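Local coordinates for 3-ketosteroid-delta4-5alpha-dehydrogenase (Rhodococcus jostii, PDB 4AT2), which catalyses flavin-dependent dehydrogenation of 3-keto-5alpha-steroids, placing a delta-4 double bond in the steroid ring system, probably in steroid breakdown, at residues V229-D232 and V236-I239; D267-A272 and S292-Q297; P381-E386 and S393-P398; L319-I324 and S425-P430. All blocks are in the same frame, centred on the assembly; numbering follows the deposited sequence. Where two conformers were deposited one is given.

Contact 1 (V229-D232 and V236-I239); sequences VTDD and VVGI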
# COMPACT_ATOMS: atom_id res chain seq x y z
N VAL A 229 10.40 3.65 -28.48
CA VAL A 229 10.63 4.64 -29.51
C VAL A 229 9.30 5.31 -29.83
O VAL A 229 8.29 4.62 -30.03
CB VAL A 229 11.19 4.01 -30.80
CG1 VAL A 229 11.43 5.08 -31.86
CG2 VAL A 229 12.47 3.24 -30.51
N THR A 230 9.28 6.64 -29.85
CA THR A 230 8.05 7.38 -30.15
C THR A 230 8.24 8.30 -31.36
O THR A 230 9.34 8.78 -31.59
CB THR A 230 7.56 8.22 -28.94
OG1 THR A 230 8.59 9.13 -28.53
CG2 THR A 230 7.18 7.32 -27.77
N ASP A 231 7.17 8.54 -32.12
CA ASP A 231 7.25 9.57 -33.17
C ASP A 231 6.84 10.93 -32.60
O ASP A 231 6.61 11.05 -31.39
CB ASP A 231 6.44 9.18 -34.42
CG ASP A 231 4.94 9.13 -34.18
OD1 ASP A 231 4.43 9.72 -33.22
OD2 ASP A 231 4.25 8.48 -34.99
N ASP A 232 6.76 11.95 -33.44
CA ASP A 232 6.52 13.32 -32.95
C ASP A 232 5.09 13.56 -32.45
O ASP A 232 4.80 14.62 -31.88
CB ASP A 232 6.98 14.39 -33.95
CG ASP A 232 6.29 14.30 -35.30
OD1 ASP A 232 5.24 13.63 -35.44
OD2 ASP A 232 6.80 14.94 -36.25
N VAL A 236 3.86 5.24 -29.85
CA VAL A 236 4.92 4.25 -29.72
C VAL A 236 5.02 3.50 -31.04
O VAL A 236 4.04 2.90 -31.49
CB VAL A 236 4.65 3.28 -28.55
CG1 VAL A 236 5.68 2.15 -28.53
CG2 VAL A 236 4.68 4.03 -27.23
N VAL A 237 6.20 3.55 -31.66
CA VAL A 237 6.39 3.01 -33.01
C VAL A 237 7.49 1.95 -33.05
O VAL A 237 7.86 1.47 -34.12
CB VAL A 237 6.71 4.13 -34.03
CG1 VAL A 237 5.53 5.09 -34.15
CG2 VAL A 237 8.00 4.85 -33.65
N GLY A 238 8.01 1.59 -31.88
CA GLY A 238 9.06 0.56 -31.82
C GLY A 238 9.73 0.54 -30.47
O GLY A 238 9.29 1.22 -29.54
N ILE A 239 10.80 -0.25 -30.35
CA ILE A 239 11.57 -0.35 -29.11
C ILE A 239 13.06 -0.37 -29.41
O ILE A 239 13.47 -0.68 -30.53
CB ILE A 239 11.19 -1.60 -28.26
CG1 ILE A 239 11.56 -2.92 -28.96
CG2 ILE A 239 9.72 -1.60 -27.90
CD1 ILE A 239 13.02 -3.34 -28.80
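V229 meets the opposite strand through two backbone bonds. Its N donates to G238 O at 2.9 Å. Its O accepts from V237 N, also at 2.9 Å. The same oxygen takes a CA-H...O contact from V236 CA at 3.4 Å. CG1 of V229 stands anti to the backbone N (chi1 -179°) and packs on V237 CG2 at 3.9 Å, the two side chains crossing at about a right angle. CG2 rests against the main-chain carbons of G238 and I239. V237 and G238 thus both face V229, a classic beta bulge in the antiparallel hairpin of strands 223-230 and 236-243. T230 comes next, in a non-hydrogen-bonded pair with V236. Their methyls, T230 CG2 and V236 CG2, are 4.2 Å apart, on the sheet face opposite to the V229 side chain. The T230 backbone bonds to R30 and A32, so the sheet continues on the other side of the first strand. D231 leaves the strand. Its OD2 lies 3.7 Å from V237 CG1, while OD1 is hydrogen-bonded to T233 OG1 and R235 N in the connecting turn.

Contact 2 (D267-A272 and S292-Q297); sequences DKMIEA and SILMAQ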
# COMPACT_ATOMS: atom_id res chain seq x y z
N ASP A 267 15.06 -3.72 -6.39
CA ASP A 267 15.13 -3.33 -4.97
C ASP A 267 14.61 -1.93 -4.69
O ASP A 267 13.89 -1.71 -3.70
CB ASP A 267 16.56 -3.47 -4.42
CG ASP A 267 17.04 -4.91 -4.33
OD1 ASP A 267 16.24 -5.85 -4.41
OD2 ASP A 267 18.27 -5.10 -4.16
N LYS A 268 14.96 -0.98 -5.57
CA LYS A 268 14.52 0.42 -5.42
C LYS A 268 13.00 0.49 -5.46
O LYS A 268 12.38 1.16 -4.63
CB LYS A 268 15.12 1.31 -6.53
CG LYS A 268 14.51 2.71 -6.64
CD LYS A 268 15.11 3.50 -7.81
CE LYS A 268 14.50 4.88 -7.96
NZ LYS A 268 14.88 5.52 -9.26
N MET A 269 12.42 -0.20 -6.43
CA MET A 269 10.97 -0.21 -6.59
C MET A 269 10.26 -0.93 -5.45
O MET A 269 9.19 -0.50 -5.03
CB MET A 269 10.57 -0.82 -7.93
CG MET A 269 10.91 0.10 -9.10
SD MET A 269 10.47 -0.58 -10.71
CE MET A 269 8.70 -0.24 -10.71
N ILE A 270 10.84 -2.02 -4.96
CA ILE A 270 10.25 -2.72 -3.80
C ILE A 270 10.22 -1.78 -2.60
O ILE A 270 9.20 -1.67 -1.92
CB ILE A 270 11.01 -4.04 -3.46
CG1 ILE A 270 10.72 -5.11 -4.51
CG2 ILE A 270 10.65 -4.54 -2.06
CD1 ILE A 270 9.27 -5.60 -4.55
N GLU A 271 11.31 -1.05 -2.37
CA GLU A 271 11.36 -0.16 -1.22
C GLU A 271 10.35 0.99 -1.35
O GLU A 271 9.68 1.35 -0.38
CB GLU A 271 12.77 0.37 -1.00
CG GLU A 271 12.89 1.32 0.18
CD GLU A 271 14.24 2.01 0.22
OE1 GLU A 271 14.60 2.70 -0.76
OE2 GLU A 271 14.94 1.85 1.23
N ALA A 272 10.24 1.55 -2.56
CA ALA A 272 9.38 2.69 -2.82
C ALA A 272 7.90 2.34 -2.85
O ALA A 272 7.06 3.16 -2.46
CB ALA A 272 9.77 3.36 -4.14
N SER A 292 9.73 -2.54 -17.94
CA SER A 292 8.60 -2.14 -18.79
C SER A 292 7.66 -1.16 -18.10
O SER A 292 7.08 -0.31 -18.76
CB SER A 292 7.83 -3.33 -19.33
OG SER A 292 7.27 -4.10 -18.30
N ILE A 293 7.52 -1.28 -16.78
CA ILE A 293 6.74 -0.30 -16.02
C ILE A 293 7.41 1.06 -16.15
O ILE A 293 6.75 2.05 -16.46
CB ILE A 293 6.57 -0.72 -14.53
CG1 ILE A 293 5.69 -1.97 -14.44
CG2 ILE A 293 5.94 0.44 -13.76
CD1 ILE A 293 5.72 -2.70 -13.10
N LEU A 294 8.72 1.11 -15.92
CA LEU A 294 9.46 2.37 -15.98
C LEU A 294 9.46 2.98 -17.38
O LEU A 294 9.31 4.20 -17.52
CB LEU A 294 10.89 2.17 -15.46
CG LEU A 294 11.05 1.67 -14.01
CD1 LEU A 294 12.52 1.43 -13.70
CD2 LEU A 294 10.42 2.62 -12.99
N MET A 295 9.62 2.14 -18.40
CA MET A 295 9.64 2.58 -19.79
C MET A 295 8.35 3.29 -20.15
O MET A 295 8.35 4.29 -20.88
CB MET A 295 9.80 1.38 -20.73
CG MET A 295 11.21 0.82 -20.76
SD MET A 295 11.28 -0.76 -21.62
CE MET A 295 10.24 -0.43 -23.00
N ALA A 296 7.25 2.74 -19.64
CA ALA A 296 5.93 3.28 -19.93
C ALA A 296 5.68 4.55 -19.10
O ALA A 296 5.15 5.54 -19.63
CB ALA A 296 4.85 2.23 -19.70
N GLN A 297 6.07 4.54 -17.83
CA GLN A 297 5.95 5.73 -16.99
C GLN A 297 6.67 6.93 -17.63
O GLN A 297 6.22 8.06 -17.49
CB GLN A 297 6.55 5.51 -15.60
CG GLN A 297 5.72 4.65 -14.65
CD GLN A 297 6.35 4.63 -13.27
OE1 GLN A 297 7.10 3.69 -12.93
NE2 GLN A 297 6.09 5.67 -12.47
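M269 reaches from helix 267-273 to touch L294 and I293 of helix 291-297. It has more surface buried by this contact than any other residue of the two segments. The backbones stay well apart, with M269 CA and L294 CA 9.9 Å from each other. Side chains from both helices fill the distance, the M269 thioether the longest of them. The chain leaves the helix with CG anti to its own carbonyl carbon and stays straight through chi2. It then bends at the sulfur (chi3 79°), which turns the terminal methyl aside from the line of the chain.

L294 meets both the sulfur and the methyl. M269 SD lies 3.9 Å from L294 CD2 and 4.0 Å from L294 CG, with L294 CD1 only slightly farther. The sulfur therefore rests against the whole isopropyl end and not against a single methyl. M269 CE is 4.0 Å from L294 CD2. The two side chains run past each other in opposite directions, each pointing at the other helix.

I293 adds a looser touch, its CG2 4.2 Å from M269 CE. The methyl thus touches both L294 CD2 and I293 CG2.

No hydrogen bond crosses between the segments, and the contact is apolar. The I293 side chain is about 10 Å from the bound FAD. The second subunit borders the contact, with its R453 against K268 and A272 and its V463 against Q297.

Within the chain, M269 also packs on F263, and I293 on L303 of strand 303-304. Strand 444-452 runs by both helices, with T448 against I270 and L452 against A296.

Contact 3 (P381-E386 and S393-P398); sequences PKWAAE and SDMGLP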
# COMPACT_ATOMS: atom_id res chain seq x y z
N PRO A 381 7.34 -29.50 14.92
CA PRO A 381 7.13 -28.63 16.08
C PRO A 381 8.45 -28.22 16.72
O PRO A 381 9.38 -29.04 16.82
CB PRO A 381 6.36 -29.53 17.06
CG PRO A 381 5.79 -30.63 16.22
CD PRO A 381 6.82 -30.85 15.15
N LYS A 382 8.54 -26.97 17.16
CA LYS A 382 9.69 -26.51 17.94
C LYS A 382 9.52 -26.88 19.41
O LYS A 382 10.48 -27.33 20.06
CB LYS A 382 9.89 -25.00 17.79
CG LYS A 382 11.04 -24.47 18.65
CD LYS A 382 11.46 -23.05 18.28
CE LYS A 382 12.30 -23.02 17.01
NZ LYS A 382 12.61 -21.63 16.58
N TRP A 383 8.32 -26.68 19.94
CA TRP A 383 8.03 -27.00 21.34
C TRP A 383 6.97 -28.04 21.47
O TRP A 383 6.05 -28.10 20.65
CB TRP A 383 7.57 -25.77 22.11
CG TRP A 383 8.47 -24.56 22.05
CD1 TRP A 383 9.54 -24.25 22.88
CD2 TRP A 383 8.36 -23.43 21.12
NE1 TRP A 383 10.09 -23.04 22.53
CE2 TRP A 383 9.43 -22.50 21.48
CE3 TRP A 383 7.51 -23.11 20.06
CZ2 TRP A 383 9.63 -21.30 20.80
CZ3 TRP A 383 7.72 -21.90 19.38
CH2 TRP A 383 8.76 -21.02 19.74
N ALA A 384 7.07 -28.86 22.50
CA ALA A 384 6.02 -29.82 22.81
C ALA A 384 5.93 -30.00 24.31
O ALA A 384 6.96 -30.06 25.01
CB ALA A 384 6.27 -31.15 22.13
N ALA A 385 4.71 -30.09 24.81
CA ALA A 385 4.47 -30.15 26.24
C ALA A 385 3.23 -30.97 26.55
O ALA A 385 2.39 -31.20 25.69
CB ALA A 385 4.31 -28.74 26.81
N GLU A 386 3.12 -31.39 27.81
CA GLU A 386 1.98 -32.17 28.27
C GLU A 386 0.74 -31.30 28.44
O GLU A 386 -0.38 -31.79 28.34
CB GLU A 386 2.30 -32.86 29.61
CG GLU A 386 3.37 -33.94 29.53
CD GLU A 386 2.97 -35.09 28.61
OE1 GLU A 386 1.90 -35.70 28.83
OE2 GLU A 386 3.73 -35.37 27.65
N SER A 393 4.43 -21.16 28.61
CA SER A 393 5.68 -20.73 29.24
C SER A 393 6.88 -21.01 28.32
O SER A 393 7.74 -20.13 28.12
CB SER A 393 5.87 -21.41 30.59
OG SER A 393 7.09 -21.00 31.18
N ASP A 394 6.91 -22.21 27.75
CA ASP A 394 7.97 -22.63 26.82
C ASP A 394 8.14 -21.63 25.68
O ASP A 394 9.26 -21.34 25.25
CB ASP A 394 7.66 -24.01 26.22
CG ASP A 394 7.73 -25.15 27.23
OD1 ASP A 394 8.25 -24.98 28.36
OD2 ASP A 394 7.25 -26.26 26.89
N MET A 395 7.02 -21.13 25.17
CA MET A 395 7.01 -20.21 24.04
C MET A 395 7.32 -18.77 24.44
O MET A 395 7.43 -17.91 23.57
CB MET A 395 5.63 -20.25 23.36
CG MET A 395 5.31 -21.56 22.68
SD MET A 395 3.59 -21.61 22.17
CE MET A 395 3.64 -20.47 20.79
N GLY A 396 7.42 -18.53 25.74
CA GLY A 396 7.70 -17.18 26.27
C GLY A 396 6.50 -16.25 26.24
O GLY A 396 6.66 -15.01 26.29
N LEU A 397 5.30 -16.81 26.15
CA LEU A 397 4.08 -16.00 26.19
C LEU A 397 3.69 -15.70 27.64
O LEU A 397 3.93 -16.51 28.52
CB LEU A 397 2.93 -16.73 25.46
CG LEU A 397 3.06 -16.88 23.94
CD1 LEU A 397 1.99 -17.82 23.36
CD2 LEU A 397 2.99 -15.53 23.25
N PRO A 398 3.06 -14.53 27.89
CA PRO A 398 2.64 -14.19 29.25
C PRO A 398 1.61 -15.17 29.81
O PRO A 398 0.81 -15.71 29.03
CB PRO A 398 2.01 -12.79 29.09
CG PRO A 398 2.56 -12.26 27.81
CD PRO A 398 2.75 -13.46 26.92
O HOH W 1 11.58 -22.70 25.14
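The carbonyl oxygen of D394 and the indole of W383 share a water. The water donates to D394 O at 2.7 Å and accepts a weak bond from W383 NE1 at 3.0 Å. W383 NE1 also comes to 3.3 Å of D394 O, but the angle is too poor for a direct hydrogen bond. The water makes the link instead.

The rest of the contact is packing on the W383 indole. M395 CG lies over one face, 4.0 Å from the centroid of the six-membered ring and 21° off its normal, a CH-pi contact. It sits toward the rim, nearest CE3. The M395 chain bends at chi3 (73°), and its sulfur stands obliquely to the same ring, SD 5.3 Å from the centroid, in a Met-aromatic contact. On the opposite face lies K382 CG, from the residue just before the tryptophan. The indole is thus held between two aliphatic chains. K382 NZ goes on to a salt bridge with D439.

D394 CB meets the five-membered ring at its CD1, 3.8 Å away. The carboxylate is turned 25° from the indole plane, and D394 OD2 lies 3.8 Å from the methyl CB of A385, two residues further along the strand.

M395 also packs on A437 of the adjoining strand 435-439 and on F356 and I358 of strand 356-360 beyond it. K382 and W383 both face A437, a classic beta bulge. The helix that follows folds back beside strand 383-385 and ends in a Schellman motif, with G396 at positive phi and G396 N bonded to S393 O at 2.9 Å.

Contact 4 (L319-I324 and S425-P430); sequences LIVRGI and SEWVKP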
# COMPACT_ATOMS: atom_id res chain seq x y z
N LEU A 319 -1.38 -29.58 7.80
CA LEU A 319 -1.05 -29.36 9.22
C LEU A 319 -1.85 -28.17 9.76
O LEU A 319 -2.49 -28.27 10.82
CB LEU A 319 0.45 -29.10 9.42
CG LEU A 319 1.37 -30.28 9.08
CD1 LEU A 319 2.81 -29.83 9.12
CD2 LEU A 319 1.13 -31.43 10.05
N ILE A 320 -1.80 -27.06 9.02
CA ILE A 320 -2.44 -25.81 9.45
C ILE A 320 -3.91 -26.04 9.80
O ILE A 320 -4.39 -25.59 10.85
CB ILE A 320 -2.31 -24.71 8.36
CG1 ILE A 320 -0.83 -24.35 8.13
CG2 ILE A 320 -3.08 -23.45 8.74
CD1 ILE A 320 -0.60 -23.47 6.92
N VAL A 321 -4.63 -26.75 8.93
CA VAL A 321 -6.08 -26.91 9.08
C VAL A 321 -6.48 -27.71 10.33
O VAL A 321 -7.62 -27.61 10.78
CB VAL A 321 -6.71 -27.49 7.79
CG1 VAL A 321 -6.53 -29.00 7.72
CG2 VAL A 321 -8.18 -27.10 7.69
N ARG A 322 -5.54 -28.46 10.89
CA ARG A 322 -5.81 -29.32 12.04
C ARG A 322 -5.37 -28.72 13.37
O ARG A 322 -5.49 -29.36 14.41
CB ARG A 322 -5.15 -30.70 11.82
CG ARG A 322 -5.85 -31.51 10.75
CD ARG A 322 -5.06 -32.76 10.39
NE ARG A 322 -5.88 -33.62 9.54
CZ ARG A 322 -6.01 -33.48 8.21
NH1 ARG A 322 -5.33 -32.55 7.54
NH2 ARG A 322 -6.83 -34.30 7.57
N GLY A 323 -4.86 -27.49 13.35
CA GLY A 323 -4.54 -26.80 14.59
C GLY A 323 -5.17 -25.42 14.64
O GLY A 323 -6.10 -25.12 13.88
N ILE A 324 -4.67 -24.58 15.54
CA ILE A 324 -5.02 -23.16 15.51
C ILE A 324 -3.77 -22.31 15.34
O ILE A 324 -2.72 -22.59 15.93
CB ILE A 324 -5.82 -22.71 16.75
CG1 ILE A 324 -5.06 -22.98 18.06
CG2 ILE A 324 -7.16 -23.43 16.76
CD1 ILE A 324 -5.64 -22.24 19.25
N SER A 425 -17.06 -26.25 10.45
CA SER A 425 -17.28 -27.20 11.54
C SER A 425 -16.52 -28.52 11.38
O SER A 425 -16.07 -29.10 12.37
CB SER A 425 -18.77 -27.45 11.70
OG SER A 425 -19.02 -28.14 12.90
N GLU A 426 -16.36 -28.99 10.15
CA GLU A 426 -15.61 -30.21 9.86
C GLU A 426 -14.17 -30.19 10.40
O GLU A 426 -13.58 -31.24 10.66
CB GLU A 426 -15.61 -30.51 8.36
CG GLU A 426 -15.42 -29.28 7.46
CD GLU A 426 -16.74 -28.70 6.92
OE1 GLU A 426 -17.66 -28.39 7.72
OE2 GLU A 426 -16.85 -28.55 5.68
N TRP A 427 -13.60 -28.99 10.53
CA TRP A 427 -12.23 -28.84 11.04
C TRP A 427 -12.19 -28.40 12.49
O TRP A 427 -11.10 -28.13 13.03
CB TRP A 427 -11.47 -27.82 10.20
CG TRP A 427 -11.30 -28.25 8.77
CD1 TRP A 427 -11.82 -27.64 7.64
CD2 TRP A 427 -10.57 -29.42 8.28
NE1 TRP A 427 -11.46 -28.32 6.51
CE2 TRP A 427 -10.71 -29.41 6.83
CE3 TRP A 427 -9.84 -30.44 8.89
CZ2 TRP A 427 -10.13 -30.39 6.03
CZ3 TRP A 427 -9.26 -31.42 8.07
CH2 TRP A 427 -9.41 -31.39 6.68
N VAL A 428 -13.35 -28.28 13.12
CA VAL A 428 -13.40 -27.74 14.48
C VAL A 428 -13.58 -28.86 15.51
O VAL A 428 -14.57 -29.59 15.49
CB VAL A 428 -14.56 -26.72 14.62
CG1 VAL A 428 -14.74 -26.30 16.07
CG2 VAL A 428 -14.30 -25.50 13.75
N LYS A 429 -12.61 -28.99 16.42
CA LYS A 429 -12.75 -29.89 17.56
C LYS A 429 -11.74 -29.44 18.60
O LYS A 429 -10.79 -28.73 18.26
CB LYS A 429 -12.52 -31.36 17.16
CG LYS A 429 -11.12 -31.67 16.66
CD LYS A 429 -11.01 -33.17 16.41
CE LYS A 429 -9.64 -33.56 15.91
NZ LYS A 429 -9.64 -35.04 15.77
N PRO A 430 -11.97 -29.79 19.88
CA PRO A 430 -11.04 -29.29 20.90
C PRO A 430 -9.60 -29.71 20.66
O PRO A 430 -9.33 -30.80 20.14
CB PRO A 430 -11.58 -29.93 22.19
CG PRO A 430 -13.04 -30.10 21.93
CD PRO A 430 -13.11 -30.50 20.48
O HOH W 2 -8.29 -27.13 13.33
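A type I beta turn from I320 to G323, at the end of helix 317-320, presents V321 and R322 to W427, the last residue of a short 3-10 segment. V321 lies over one face of the indole. Its CG2 sits 3.4 Å from the centroid of the five-membered ring and only 9° off the normal, a close CH-pi contact. With CG2 anti to the backbone N and CG1 between N and the carbonyl carbon (chi1 80°), both methyls lie on the indole. V321 CG1 covers the six-membered ring, 3.7 Å from W427 CZ3.

R322 approaches a different part of the same ring. Its chain is extended, and the guanidinium stands 74° from the indole plane. The ring therefore offers its edge to the flat face of the arginine, and R322 NH2 is 3.8 Å from W427 CZ3, near the ring plane. This is not a stack over the aromatic face. R322 NE forms a salt bridge with E366, and NH1 bonds to Q318 O, which together probably hold the turn of the group. D337 also touches the indole.

A water lies 2.7 Å from V321 O and 3.0 Å from W427 O and can donate to them, though not necessarily to both at all times.

In the fold
From the N terminus, contact 1 closes first, a beta hairpin with three residues between its segments, in the mixed sheet containing 223-230 and 236-243. Contact 2 follows in series, joining helices 267-273 and 291-297 across 19 intervening residues. Both lie on one side of the chain's centre, their own centres about 21 Å apart. Contact 4 then opens at 319-324 and closes only at 425-430, after 100 residues. Contact 3 is nested inside that loop, local packing of a strand against the end of the following helix. No two contacts cross or touch. Contacts 3 and 4 lie about 19 Å apart between centres, around the antiparallel sheet that includes 324-326 and 383-385. The centres of contacts 1 and 3 are about 63 Å apart.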